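Local coordinates for NOL1/NOP2/sun family protein (Enterococcus faecium, PDB 3M4X) that probably methylates a cytosine of 16S ribosomal RNA as a methyltransferase of the RsmF family, with S-adenosylmethionine as the likely methyl donor, at residues E60-P65 with G70-V75; K119-A124 with E151-S156; E167-F172 with L217-K222; Y208-Q213 with N242-S247; R381-Y386 with Q423-L428. All coordinates share one frame; numbering follows the deposited sequence.

Interaction 1: E60-P65 with G70-V75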
# COMPACT_ATOMS: atom_id res chain seq x y z
N GLU A 60 -10.86 -15.08 -17.24
CA GLU A 60 -12.30 -14.84 -17.27
C GLU A 60 -12.73 -13.83 -16.21
O GLU A 60 -13.76 -13.18 -16.38
CB GLU A 60 -13.06 -16.14 -17.06
CG GLU A 60 -13.08 -17.06 -18.27
CD GLU A 60 -13.70 -18.40 -17.96
OE1 GLU A 60 -13.25 -19.05 -16.99
OE2 GLU A 60 -14.65 -18.81 -18.67
N LEU A 61 -11.97 -13.73 -15.13
CA LEU A 61 -12.35 -12.88 -13.99
C LEU A 61 -12.78 -11.49 -14.43
O LEU A 61 -12.26 -10.94 -15.41
CB LEU A 61 -11.25 -12.83 -12.93
CG LEU A 61 -9.79 -12.99 -13.37
CD1 LEU A 61 -9.46 -12.07 -14.54
CD2 LEU A 61 -8.84 -12.74 -12.20
N GLN A 62 -13.75 -10.92 -13.71
CA GLN A 62 -14.32 -9.63 -14.07
C GLN A 62 -13.54 -8.46 -13.48
O GLN A 62 -13.11 -8.49 -12.32
CB GLN A 62 -15.79 -9.55 -13.64
CG GLN A 62 -16.67 -10.67 -14.19
CD GLN A 62 -18.14 -10.51 -13.80
OE1 GLN A 62 -18.51 -9.59 -13.06
NE2 GLN A 62 -18.99 -11.41 -14.30
N PRO A 63 -13.38 -7.39 -14.27
CA PRO A 63 -12.62 -6.22 -13.84
C PRO A 63 -13.32 -5.54 -12.66
O PRO A 63 -14.55 -5.58 -12.58
CB PRO A 63 -12.67 -5.30 -15.06
CG PRO A 63 -13.98 -5.70 -15.75
CD PRO A 63 -14.06 -7.19 -15.56
N ALA A 64 -12.55 -4.95 -11.75
CA ALA A 64 -13.12 -4.13 -10.68
C ALA A 64 -13.45 -2.73 -11.19
O ALA A 64 -12.78 -2.21 -12.07
CB ALA A 64 -12.18 -4.06 -9.50
N PRO A 65 -14.48 -2.09 -10.61
CA PRO A 65 -14.97 -0.80 -11.09
C PRO A 65 -14.02 0.37 -10.85
O PRO A 65 -14.03 1.33 -11.63
CB PRO A 65 -16.25 -0.56 -10.25
CG PRO A 65 -16.48 -1.80 -9.48
CD PRO A 65 -15.18 -2.54 -9.39
N GLY A 70 -7.58 -3.80 -11.12
CA GLY A 70 -8.41 -4.54 -10.20
C GLY A 70 -9.30 -5.58 -10.87
O GLY A 70 -9.73 -5.42 -12.02
N PHE A 71 -9.57 -6.64 -10.13
CA PHE A 71 -10.43 -7.73 -10.54
C PHE A 71 -11.38 -8.02 -9.38
O PHE A 71 -11.02 -7.87 -8.22
CB PHE A 71 -9.61 -9.00 -10.79
CG PHE A 71 -8.79 -8.96 -12.04
CD1 PHE A 71 -7.41 -9.08 -11.99
CD2 PHE A 71 -9.40 -8.83 -13.28
CE1 PHE A 71 -6.66 -9.06 -13.15
CE2 PHE A 71 -8.65 -8.80 -14.44
CZ PHE A 71 -7.27 -8.92 -14.38
N LEU A 72 -12.59 -8.48 -9.70
CA LEU A 72 -13.49 -8.96 -8.67
C LEU A 72 -13.12 -10.40 -8.33
O LEU A 72 -12.99 -11.25 -9.22
CB LEU A 72 -14.94 -8.88 -9.12
CG LEU A 72 -15.45 -7.46 -9.35
CD1 LEU A 72 -16.95 -7.48 -9.62
CD2 LEU A 72 -15.12 -6.57 -8.16
N GLY A 73 -12.96 -10.68 -7.04
CA GLY A 73 -12.70 -12.03 -6.62
C GLY A 73 -11.83 -12.12 -5.39
O GLY A 73 -11.57 -11.13 -4.73
N THR A 74 -11.38 -13.33 -5.09
CA THR A 74 -10.62 -13.61 -3.89
C THR A 74 -9.25 -14.17 -4.26
O THR A 74 -9.05 -14.66 -5.38
CB THR A 74 -11.35 -14.64 -3.02
OG1 THR A 74 -11.50 -15.87 -3.74
CG2 THR A 74 -12.73 -14.13 -2.65
N VAL A 75 -8.31 -14.10 -3.32
CA VAL A 75 -6.95 -14.56 -3.54
C VAL A 75 -6.63 -15.82 -2.74
O VAL A 75 -6.95 -15.91 -1.56
CB VAL A 75 -5.94 -13.48 -3.12
CG1 VAL A 75 -4.54 -14.08 -2.99
CG2 VAL A 75 -5.95 -12.32 -4.10

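Interaction 2: K119-A124 with E151-S156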
# COMPACT_ATOMS: atom_id res chain seq x y z
N LYS A 119 -3.56 0.83 -0.05
CA LYS A 119 -3.31 2.04 -0.83
C LYS A 119 -1.84 2.29 -1.16
O LYS A 119 -1.53 2.75 -2.26
CB LYS A 119 -3.95 3.26 -0.15
CG LYS A 119 -5.46 3.12 0.04
CD LYS A 119 -5.78 2.16 1.19
CE LYS A 119 -7.24 1.70 1.21
NZ LYS A 119 -8.15 2.73 1.78
N SER A 120 -0.92 1.97 -0.25
CA SER A 120 0.49 2.26 -0.49
C SER A 120 0.87 1.47 -1.70
O SER A 120 1.68 1.89 -2.53
CB SER A 120 1.38 1.80 0.67
OG SER A 120 0.84 2.19 1.91
N THR A 121 0.26 0.31 -1.78
CA THR A 121 0.61 -0.69 -2.76
C THR A 121 0.11 -0.25 -4.14
O THR A 121 0.80 -0.41 -5.13
CB THR A 121 0.08 -2.06 -2.25
OG1 THR A 121 1.19 -2.94 -1.98
CG2 THR A 121 -0.90 -2.67 -3.19
N GLN A 122 -1.06 0.40 -4.20
CA GLN A 122 -1.45 0.99 -5.48
C GLN A 122 -0.65 2.24 -5.85
O GLN A 122 -0.40 2.51 -7.03
CB GLN A 122 -2.99 1.16 -5.66
CG GLN A 122 -3.74 1.84 -4.56
CD GLN A 122 -5.26 1.53 -4.55
OE1 GLN A 122 -5.88 1.51 -3.48
NE2 GLN A 122 -5.86 1.33 -5.74
N LEU A 123 -0.20 2.99 -4.85
CA LEU A 123 0.64 4.16 -5.12
C LEU A 123 1.97 3.74 -5.72
O LEU A 123 2.45 4.31 -6.70
CB LEU A 123 0.91 4.93 -3.82
CG LEU A 123 -0.29 5.58 -3.12
CD1 LEU A 123 0.12 6.10 -1.74
CD2 LEU A 123 -0.87 6.70 -3.97
N ALA A 124 2.57 2.73 -5.12
CA ALA A 124 3.84 2.22 -5.58
C ALA A 124 3.71 1.69 -7.02
O ALA A 124 4.63 1.86 -7.82
CB ALA A 124 4.32 1.14 -4.65
N GLU A 151 7.49 -5.30 0.75
CA GLU A 151 8.50 -6.21 0.25
C GLU A 151 7.93 -7.26 -0.71
O GLU A 151 8.51 -7.54 -1.76
CB GLU A 151 9.19 -6.88 1.43
CG GLU A 151 10.24 -7.89 1.05
CD GLU A 151 10.72 -8.67 2.24
OE1 GLU A 151 10.00 -9.59 2.67
OE2 GLU A 151 11.80 -8.35 2.76
N ARG A 152 6.78 -7.83 -0.37
CA ARG A 152 6.20 -8.87 -1.20
C ARG A 152 5.84 -8.32 -2.58
O ARG A 152 6.04 -8.99 -3.61
CB ARG A 152 4.97 -9.50 -0.52
CG ARG A 152 4.26 -10.60 -1.34
CD ARG A 152 3.14 -11.29 -0.52
NE ARG A 152 2.13 -10.32 -0.12
CZ ARG A 152 1.03 -10.04 -0.83
NH1 ARG A 152 0.79 -10.67 -1.98
NH2 ARG A 152 0.18 -9.13 -0.38
N TRP A 153 5.36 -7.08 -2.56
CA TRP A 153 4.85 -6.37 -3.71
C TRP A 153 6.00 -5.94 -4.59
O TRP A 153 5.80 -5.53 -5.73
CB TRP A 153 4.05 -5.14 -3.24
CG TRP A 153 3.10 -4.54 -4.26
CD1 TRP A 153 3.12 -3.26 -4.74
CD2 TRP A 153 1.99 -5.19 -4.89
NE1 TRP A 153 2.10 -3.08 -5.64
CE2 TRP A 153 1.39 -4.25 -5.76
CE3 TRP A 153 1.45 -6.49 -4.83
CZ2 TRP A 153 0.28 -4.55 -6.54
CZ3 TRP A 153 0.34 -6.79 -5.62
CH2 TRP A 153 -0.23 -5.83 -6.46
N GLY A 154 7.21 -6.02 -4.05
CA GLY A 154 8.40 -5.70 -4.82
C GLY A 154 8.74 -4.22 -4.92
O GLY A 154 9.38 -3.78 -5.87
N VAL A 155 8.34 -3.45 -3.91
CA VAL A 155 8.57 -2.00 -3.93
C VAL A 155 9.99 -1.71 -3.48
O VAL A 155 10.41 -2.13 -2.41
CB VAL A 155 7.60 -1.29 -2.98
CG1 VAL A 155 7.83 0.24 -3.00
CG2 VAL A 155 6.17 -1.66 -3.33
N SER A 156 10.72 -0.97 -4.30
CA SER A 156 12.12 -0.70 -4.02
C SER A 156 12.40 0.72 -3.54
O SER A 156 13.49 1.00 -3.10
CB SER A 156 12.97 -1.00 -5.26
OG SER A 156 12.49 -0.29 -6.38

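Interaction 3: E167-F172 with L217-K222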
# COMPACT_ATOMS: atom_id res chain seq x y z
N GLU A 167 4.66 13.34 14.97
CA GLU A 167 6.07 13.00 15.10
C GLU A 167 6.83 13.12 13.79
O GLU A 167 8.05 13.26 13.79
CB GLU A 167 6.21 11.59 15.67
CG GLU A 167 5.59 11.44 17.05
CD GLU A 167 5.55 10.01 17.55
OE1 GLU A 167 5.62 9.08 16.71
OE2 GLU A 167 5.43 9.81 18.78
N LEU A 168 6.12 13.08 12.67
CA LEU A 168 6.77 13.10 11.36
C LEU A 168 7.06 14.51 10.87
O LEU A 168 7.95 14.74 10.06
CB LEU A 168 5.89 12.39 10.32
CG LEU A 168 5.66 10.89 10.47
CD1 LEU A 168 4.68 10.39 9.41
CD2 LEU A 168 6.98 10.11 10.39
N VAL A 169 6.26 15.45 11.36
CA VAL A 169 6.32 16.82 10.89
C VAL A 169 7.72 17.43 10.92
O VAL A 169 8.18 17.96 9.91
CB VAL A 169 5.36 17.71 11.67
CG1 VAL A 169 5.53 19.15 11.25
CG2 VAL A 169 3.94 17.22 11.44
N PRO A 170 8.42 17.34 12.07
CA PRO A 170 9.75 17.93 12.09
C PRO A 170 10.63 17.41 10.96
O PRO A 170 11.44 18.16 10.42
CB PRO A 170 10.30 17.50 13.46
CG PRO A 170 9.09 17.31 14.30
CD PRO A 170 8.03 16.79 13.38
N HIS A 171 10.46 16.15 10.58
CA HIS A 171 11.28 15.55 9.53
C HIS A 171 10.82 15.83 8.10
O HIS A 171 11.61 15.73 7.17
CB HIS A 171 11.36 14.04 9.73
CG HIS A 171 11.92 13.64 11.06
ND1 HIS A 171 13.24 13.28 11.23
CD2 HIS A 171 11.34 13.57 12.28
CE1 HIS A 171 13.45 12.99 12.51
NE2 HIS A 171 12.31 13.15 13.16
N PHE A 172 9.54 16.18 7.93
CA PHE A 172 8.96 16.21 6.59
C PHE A 172 8.15 17.46 6.29
O PHE A 172 7.35 17.49 5.35
CB PHE A 172 8.08 14.99 6.39
CG PHE A 172 8.83 13.70 6.26
CD1 PHE A 172 8.83 12.77 7.29
CD2 PHE A 172 9.53 13.41 5.10
CE1 PHE A 172 9.51 11.56 7.16
CE2 PHE A 172 10.22 12.21 4.97
CZ PHE A 172 10.21 11.28 6.00
N LEU A 217 -5.03 15.61 10.22
CA LEU A 217 -4.93 16.50 9.06
C LEU A 217 -4.15 17.78 9.30
O LEU A 217 -3.60 18.35 8.37
CB LEU A 217 -6.33 16.88 8.57
CG LEU A 217 -7.11 15.82 7.81
CD1 LEU A 217 -8.54 16.29 7.65
CD2 LEU A 217 -6.45 15.58 6.44
N SER A 218 -4.14 18.25 10.55
CA SER A 218 -3.42 19.47 10.86
C SER A 218 -1.93 19.19 10.79
O SER A 218 -1.12 20.06 10.46
CB SER A 218 -3.85 20.04 12.22
OG SER A 218 -3.52 19.16 13.28
N SER A 219 -1.55 17.95 11.09
CA SER A 219 -0.17 17.53 10.89
C SER A 219 0.12 17.31 9.41
O SER A 219 1.16 17.74 8.90
CB SER A 219 0.14 16.28 11.69
OG SER A 219 0.17 16.57 13.08
N ALA A 220 -0.80 16.63 8.72
CA ALA A 220 -0.60 16.28 7.32
C ALA A 220 -0.32 17.51 6.49
O ALA A 220 0.63 17.54 5.71
CB ALA A 220 -1.84 15.53 6.76
N ILE A 221 -1.16 18.53 6.65
CA ILE A 221 -1.05 19.72 5.81
C ILE A 221 0.31 20.41 5.92
O ILE A 221 0.78 21.01 4.94
CB ILE A 221 -2.18 20.72 6.09
CG1 ILE A 221 -3.51 20.10 5.69
CG2 ILE A 221 -1.97 21.98 5.29
CD1 ILE A 221 -4.62 21.09 5.55
N LYS A 222 0.95 20.30 7.08
CA LYS A 222 2.28 20.88 7.24
C LYS A 222 3.35 20.17 6.37
O LYS A 222 4.42 20.73 6.07
CB LYS A 222 2.70 20.86 8.71
CG LYS A 222 1.77 21.62 9.63
CD LYS A 222 2.39 21.75 11.01
CE LYS A 222 1.35 21.91 12.09
NZ LYS A 222 1.98 21.65 13.43

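Interaction 4: Y208-Q213 with N242-S247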
# COMPACT_ATOMS: atom_id res chain seq x y z
N TYR A 208 -16.52 12.16 17.70
CA TYR A 208 -15.26 11.75 18.29
C TYR A 208 -14.20 11.54 17.20
O TYR A 208 -13.04 11.95 17.33
CB TYR A 208 -15.45 10.46 19.10
CG TYR A 208 -14.17 9.87 19.64
CD1 TYR A 208 -13.76 10.12 20.95
CD2 TYR A 208 -13.36 9.06 18.85
CE1 TYR A 208 -12.59 9.58 21.45
CE2 TYR A 208 -12.18 8.51 19.34
CZ TYR A 208 -11.80 8.78 20.65
OH TYR A 208 -10.63 8.24 21.14
N CYS A 209 -14.62 10.91 16.11
CA CYS A 209 -13.72 10.63 15.00
C CYS A 209 -13.40 11.90 14.24
O CYS A 209 -12.27 12.08 13.79
CB CYS A 209 -14.32 9.58 14.06
SG CYS A 209 -14.27 7.90 14.72
N GLN A 210 -14.39 12.78 14.11
CA GLN A 210 -14.19 14.08 13.48
C GLN A 210 -13.02 14.84 14.10
O GLN A 210 -12.16 15.34 13.38
CB GLN A 210 -15.46 14.93 13.56
CG GLN A 210 -15.34 16.26 12.84
CD GLN A 210 -16.52 17.16 13.13
OE1 GLN A 210 -16.71 17.62 14.26
NE2 GLN A 210 -17.32 17.45 12.10
N LYS A 211 -12.99 14.93 15.42
CA LYS A 211 -11.91 15.65 16.11
C LYS A 211 -10.55 15.00 15.86
O LYS A 211 -9.54 15.69 15.71
CB LYS A 211 -12.17 15.74 17.62
CG LYS A 211 -13.51 16.34 17.98
CD LYS A 211 -13.74 16.35 19.50
CE LYS A 211 -14.69 17.47 19.90
NZ LYS A 211 -14.91 17.52 21.38
N ARG A 212 -10.50 13.68 15.83
CA ARG A 212 -9.24 12.99 15.59
C ARG A 212 -8.80 13.23 14.14
O ARG A 212 -7.61 13.40 13.86
CB ARG A 212 -9.35 11.50 15.90
CG ARG A 212 -8.07 10.90 16.47
CD ARG A 212 -8.23 9.42 16.83
NE ARG A 212 -7.06 8.89 17.52
CZ ARG A 212 -6.51 7.70 17.28
NH1 ARG A 212 -7.02 6.90 16.35
NH2 ARG A 212 -5.44 7.30 17.97
N GLN A 213 -9.77 13.25 13.24
CA GLN A 213 -9.47 13.50 11.84
C GLN A 213 -8.79 14.85 11.68
O GLN A 213 -7.82 14.99 10.94
CB GLN A 213 -10.75 13.39 10.98
CG GLN A 213 -11.05 11.96 10.57
CD GLN A 213 -12.51 11.58 10.70
OE1 GLN A 213 -12.84 10.40 10.90
NE2 GLN A 213 -13.39 12.56 10.60
N ASN A 242 -16.91 13.39 6.79
CA ASN A 242 -16.70 13.55 5.36
C ASN A 242 -16.85 15.01 4.92
O ASN A 242 -15.88 15.76 4.95
CB ASN A 242 -17.67 12.65 4.59
CG ASN A 242 -17.51 11.16 4.93
OD1 ASN A 242 -18.39 10.35 4.67
ND2 ASN A 242 -16.37 10.81 5.52
N GLU A 243 -18.05 15.40 4.51
CA GLU A 243 -18.26 16.78 4.03
C GLU A 243 -17.88 17.84 5.07
O GLU A 243 -17.46 18.94 4.71
CB GLU A 243 -19.71 17.03 3.59
CG GLU A 243 -20.14 16.31 2.33
CD GLU A 243 -20.66 14.90 2.59
OE1 GLU A 243 -20.55 14.44 3.74
OE2 GLU A 243 -21.16 14.25 1.64
N GLU A 244 -18.06 17.54 6.35
CA GLU A 244 -17.77 18.55 7.37
C GLU A 244 -16.26 18.70 7.57
O GLU A 244 -15.78 19.80 7.79
CB GLU A 244 -18.50 18.27 8.69
CG GLU A 244 -20.01 18.49 8.61
CD GLU A 244 -20.73 18.31 9.95
OE1 GLU A 244 -20.09 18.48 11.00
OE2 GLU A 244 -21.95 18.00 9.94
N ILE A 245 -15.53 17.58 7.46
CA ILE A 245 -14.07 17.61 7.45
C ILE A 245 -13.50 18.40 6.26
O ILE A 245 -12.59 19.22 6.44
CB ILE A 245 -13.48 16.18 7.45
CG1 ILE A 245 -13.56 15.58 8.85
CG2 ILE A 245 -12.03 16.20 6.99
CD1 ILE A 245 -12.89 16.43 9.93
N ILE A 246 -14.03 18.17 5.07
CA ILE A 246 -13.62 18.94 3.89
C ILE A 246 -13.94 20.44 4.00
O ILE A 246 -13.16 21.28 3.55
CB ILE A 246 -14.22 18.38 2.59
CG1 ILE A 246 -13.99 16.87 2.51
CG2 ILE A 246 -13.60 19.07 1.39
CD1 ILE A 246 -12.54 16.49 2.57
N SER A 247 -15.08 20.79 4.59
CA SER A 247 -15.43 22.18 4.81
C SER A 247 -14.43 22.80 5.76
O SER A 247 -13.89 23.86 5.51
CB SER A 247 -16.84 22.29 5.43
OG SER A 247 -17.79 21.65 4.61

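Interaction 5: R381-Y386 with Q423-L428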
# COMPACT_ATOMS: atom_id res chain seq x y z
N ARG A 381 30.87 -13.59 4.12
CA ARG A 381 29.96 -13.78 3.00
C ARG A 381 28.85 -12.73 2.93
O ARG A 381 28.44 -12.15 3.95
CB ARG A 381 29.33 -15.17 3.07
CG ARG A 381 28.48 -15.34 4.31
CD ARG A 381 27.96 -16.75 4.50
NE ARG A 381 27.24 -16.85 5.77
CZ ARG A 381 26.85 -17.99 6.33
NH1 ARG A 381 27.12 -19.14 5.74
NH2 ARG A 381 26.21 -17.98 7.49
N PHE A 382 28.36 -12.49 1.71
CA PHE A 382 27.15 -11.71 1.50
C PHE A 382 26.04 -12.62 0.97
O PHE A 382 26.25 -13.41 0.06
CB PHE A 382 27.40 -10.58 0.51
CG PHE A 382 26.14 -9.87 0.08
CD1 PHE A 382 25.63 -8.82 0.82
CD2 PHE A 382 25.46 -10.27 -1.07
CE1 PHE A 382 24.46 -8.18 0.42
CE2 PHE A 382 24.31 -9.63 -1.47
CZ PHE A 382 23.81 -8.58 -0.73
N GLU A 383 24.85 -12.48 1.55
CA GLU A 383 23.71 -13.28 1.13
C GLU A 383 22.59 -12.38 0.61
O GLU A 383 22.12 -11.50 1.31
CB GLU A 383 23.21 -14.15 2.27
CG GLU A 383 24.27 -15.14 2.77
CD GLU A 383 23.71 -16.18 3.73
OE1 GLU A 383 22.60 -15.96 4.28
OE2 GLU A 383 24.38 -17.21 3.93
N PRO A 384 22.17 -12.60 -0.64
CA PRO A 384 21.14 -11.78 -1.28
C PRO A 384 19.81 -12.01 -0.57
O PRO A 384 19.60 -13.07 0.03
CB PRO A 384 21.07 -12.35 -2.71
CG PRO A 384 22.15 -13.38 -2.81
CD PRO A 384 22.50 -13.80 -1.43
N SER A 385 18.91 -11.04 -0.65
CA SER A 385 17.67 -11.10 0.12
C SER A 385 16.45 -11.52 -0.69
O SER A 385 16.43 -11.45 -1.93
CB SER A 385 17.37 -9.73 0.72
OG SER A 385 17.10 -8.83 -0.34
N TYR A 386 15.42 -11.93 0.04
CA TYR A 386 14.10 -12.19 -0.49
C TYR A 386 13.57 -10.94 -1.18
O TYR A 386 13.02 -11.01 -2.28
CB TYR A 386 13.19 -12.59 0.66
CG TYR A 386 11.81 -13.09 0.29
CD1 TYR A 386 11.65 -14.20 -0.53
CD2 TYR A 386 10.67 -12.50 0.81
CE1 TYR A 386 10.40 -14.68 -0.85
CE2 TYR A 386 9.41 -12.97 0.50
CZ TYR A 386 9.28 -14.07 -0.33
OH TYR A 386 8.03 -14.55 -0.65
N GLN A 423 25.99 -23.44 -9.64
CA GLN A 423 25.99 -22.06 -10.09
C GLN A 423 25.95 -21.02 -8.96
O GLN A 423 26.12 -19.83 -9.20
CB GLN A 423 24.84 -21.87 -11.09
CG GLN A 423 24.95 -20.67 -11.99
CD GLN A 423 26.28 -20.60 -12.74
OE1 GLN A 423 26.84 -21.62 -13.16
NE2 GLN A 423 26.77 -19.38 -12.90
N GLY A 424 25.76 -21.46 -7.72
CA GLY A 424 25.72 -20.52 -6.62
C GLY A 424 24.36 -19.82 -6.52
O GLY A 424 23.32 -20.44 -6.74
N TRP A 425 24.38 -18.52 -6.19
CA TRP A 425 23.14 -17.75 -6.01
C TRP A 425 22.32 -17.68 -7.27
O TRP A 425 22.80 -17.22 -8.30
CB TRP A 425 23.46 -16.33 -5.52
CG TRP A 425 24.06 -16.35 -4.18
CD1 TRP A 425 25.36 -16.08 -3.85
CD2 TRP A 425 23.40 -16.71 -2.96
NE1 TRP A 425 25.54 -16.23 -2.50
CE2 TRP A 425 24.35 -16.62 -1.93
CE3 TRP A 425 22.09 -17.08 -2.65
CZ2 TRP A 425 24.03 -16.89 -0.60
CZ3 TRP A 425 21.77 -17.35 -1.33
CH2 TRP A 425 22.74 -17.26 -0.32
N VAL A 426 21.08 -18.14 -7.20
CA VAL A 426 20.23 -18.16 -8.38
C VAL A 426 18.84 -17.67 -8.02
O VAL A 426 18.34 -17.95 -6.92
CB VAL A 426 20.13 -19.57 -9.01
CG1 VAL A 426 21.49 -19.99 -9.57
CG2 VAL A 426 19.62 -20.59 -7.99
N LEU A 427 18.24 -16.91 -8.93
CA LEU A 427 16.86 -16.49 -8.79
C LEU A 427 15.96 -17.63 -9.24
O LEU A 427 16.00 -18.02 -10.40
CB LEU A 427 16.57 -15.25 -9.66
CG LEU A 427 15.16 -14.67 -9.55
CD1 LEU A 427 14.93 -14.06 -8.17
CD2 LEU A 427 14.85 -13.67 -10.66
N LEU A 428 15.17 -18.18 -8.33
CA LEU A 428 14.18 -19.19 -8.71
C LEU A 428 13.02 -18.54 -9.44
O LEU A 428 12.46 -17.55 -8.97
CB LEU A 428 13.69 -19.95 -7.48
CG LEU A 428 14.85 -20.48 -6.62
CD1 LEU A 428 14.37 -21.45 -5.56
CD2 LEU A 428 15.91 -21.14 -7.47

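Interaction 1: E60-P65 with G70-V75
Phe71 holds its ring beside its own backbone N, with CG anti to the carbonyl carbon (chi1 -73°), and this puts one ring face under the branches of Leu61. The contact is a single antiparallel beta bridge between Pro63 and Phe71. It lays the chain at 62-64 along strand 70-72, an outermost strand of the small antiparallel sheet in the N-terminal domain. Pro63 and Phe71 form a non-hydrogen-bonded pair, with one backbone bond on each side of it. Leu72 N gives to Gln62 O at 2.7 Å. Ala64 N gives to Gly70 O at 2.9 Å. Phe71 CA adds a C-H...O contact to Gln62 O at 3.3 Å. That same oxygen lies at the edge of the Phe71 ring.

Leu72 packs on Ala64 and Pro65. Its CD2 lies 4.1 Å from Ala64 CB, and Pro65 CD comes up to the same methyl. On its far side, strand 70-72 bonds through Phe71 to Phe40 of strand 39-41. The Phe71 ring also meets Trp42 and helix 49-56. Over the ring, Leu61 CD1 makes a CH-pi contact 3.7 Å from the centroid, and its nearest ring atom is Phe71 CE2 at 3.4 Å.

Interaction 2: K119-A124 with E151-S156
The indole of Trp153 carries Thr121 over one face, and Val155 CG2, from its own segment, lies in plane at its edge. Thr121 CG2 makes a CH-pi contact 4.0 Å from the centroid of the five-membered ring. Thr121 OG1 sits over the same ring, 3.4 Å from Trp153 CG. The two side chains cross at about a right angle. Trp153 NE1 also gives a weak, bent hydrogen bond (122°) to Thr121 O at 3.0 Å, so the indole meets both the side chain and the backbone of this residue. Beside it, Ala124 CB packs on Val155 CG2 at 3.6 Å. Helix 140-153 ends here in a Schellman motif: Gly154, at positive phi, lets the chain turn back and bring Val155 to Ala124. All four touching residues are buried. The contact joins helices 118-127 and 140-153 of the Rossmann-like methyltransferase domain. Arg41 of strand 39-41 touches both Thr121 and Trp153, and Tyr88 of strand 88-89 also packs on Thr121.

Interaction 3: E167-F172 with L217-K222
Val169 makes the van der Waals contacts here, with one methyl for each partner. Its CG2 reaches Ser219, 3.9 Å from Ser219 CB and 3.8 Å from the backbone Ser219 O. Its CG1 lies against the aliphatic part of Lys222, 4.1 Å from Lys222 CD. At a chi1 of 175° the valine sets CG1 opposite its backbone N and CG2 beside it, which points the two branches at successive turns of the facing helix. Lys222 is extended beyond CG, and its chain crosses Val169 at a slant.

No hydrogen bond joins the two segments. Helix 167-172 is kinked at Pro170 and His171, where the N atoms lack a bond to the turn before. Just beyond the contact, Lys222 has a backbone bond with Gly174. Phe172 turns its ring away from Lys222 and meets Phe175 and Phe176.

The axes of segments 167-172 and 217-222 run nearly parallel, 9° apart, with a closest approach of 9.1 Å. Ser219 also packs on Pro165 and Ala166 of helix 165-172. Two parallel helices side by side, each leading back to a parallel strand of the central sheet, are typical of the helical layer of a Rossmann-fold methyltransferase.

Interaction 4: Y208-Q213 with N242-S247
Ile245 packs its CD1 against helix 205-222, and this is the tight part of the contact. The methyl lies 3.8 Å from Gln210 CG and 3.7 Å from the backbone Gln210 O. It also meets Gln213 CB at 3.9 Å. Gln210 and Ile245 slide past each other in opposite directions, whereas Gln213 crosses Ile245 at about a right angle. Ile245 and Gln213 are buried, and both touch Tyr232 of strand 228-234. Helices 205-222 and 243-252 thus pack beside each other against this strand of the central sheet, in the Rossmann-like methyltransferase domain.

Toward the partly exposed side the contact loosens. A chi1 of -176° turns the Gln210 side chain away from its backbone N, and it runs out extended to Glu244. Its NE2 gives a weak, bent bond to Glu244 OE1 at 3.2 Å, with the amide and carboxylate planes 51° apart. The stronger partner of Gln210 NE2 is Glu240 O, just before segment 242-247.

The axes of 208-213 and 243-247 cross at -32°, 10.6 Å apart at closest approach. The chemistry implies a contact held mainly by van der Waals packing round Ile245. The Gln210-Glu244 bond would add little, as its amide hydrogens are shared with the backbone of Glu240.

Interaction 5: R381-Y386 with Q423-L428
Pro384 comes down on one face of Trp425 with the CD-CG side of its ring and crosses the indole obliquely. CD stands above the middle of the six-membered ring, and CG near the CD2-CE3 bond. This is a CH-pi contact between a proline ring and an indole. Pro384 CG is 3.6 Å from Trp425 CD2. A chi1 of -65° keeps the Trp425 indole on the side of its backbone N and swings it across to strand 381-384. Glu383 meets the same indole obliquely: its CG is 3.8 Å from Trp425 CZ2, and its carboxylate plane is turned 65° from the ring. The acid's OE2 faces the guanidinium of Arg381 from above its plane, 3.4 Å from Arg381 NE. That pairing is one of charge alone, and Arg381 is poorly ordered.

Trp425 stands at a corner of the chain. Just before it, Gln423 and Gly424 both face Gln440 in a classic beta bulge. Phe448 meets the indole edge-to-face. The contact joins the edge strand 381-384 of the first C-terminal domain to the PUA-like domain. No hydrogen bond crosses between the segments. Chemically, the domains meet here through C-H groups of Pro384 and Glu383 against the indole, so the attraction is probably mainly dispersive.

How the interactions relate
From the N terminus, interaction 1 closes a short turn and lays a loop along the outer strand of the N-terminal sheet. Interaction 2 follows in series near the centre of the chain and closes the loop that holds strand 132-136 and most of helix 140-153. Interactions 3 and 4 cross: their segments alternate, and both use helix 205-222. They touch where Leu217 CD1 packs 3.5 Å from Ile245 CG2, so helices 165-172, 205-222 and 243-252 form one layer of the methyltransferase domain. Interaction 5 comes last, closes the loop between strands 381-384 and 426-430 and ties the two C-terminal domains together. It meets interaction 2 at Tyr386 CD2, 3.5 Å from Glu151 OE1. No contact nests within another.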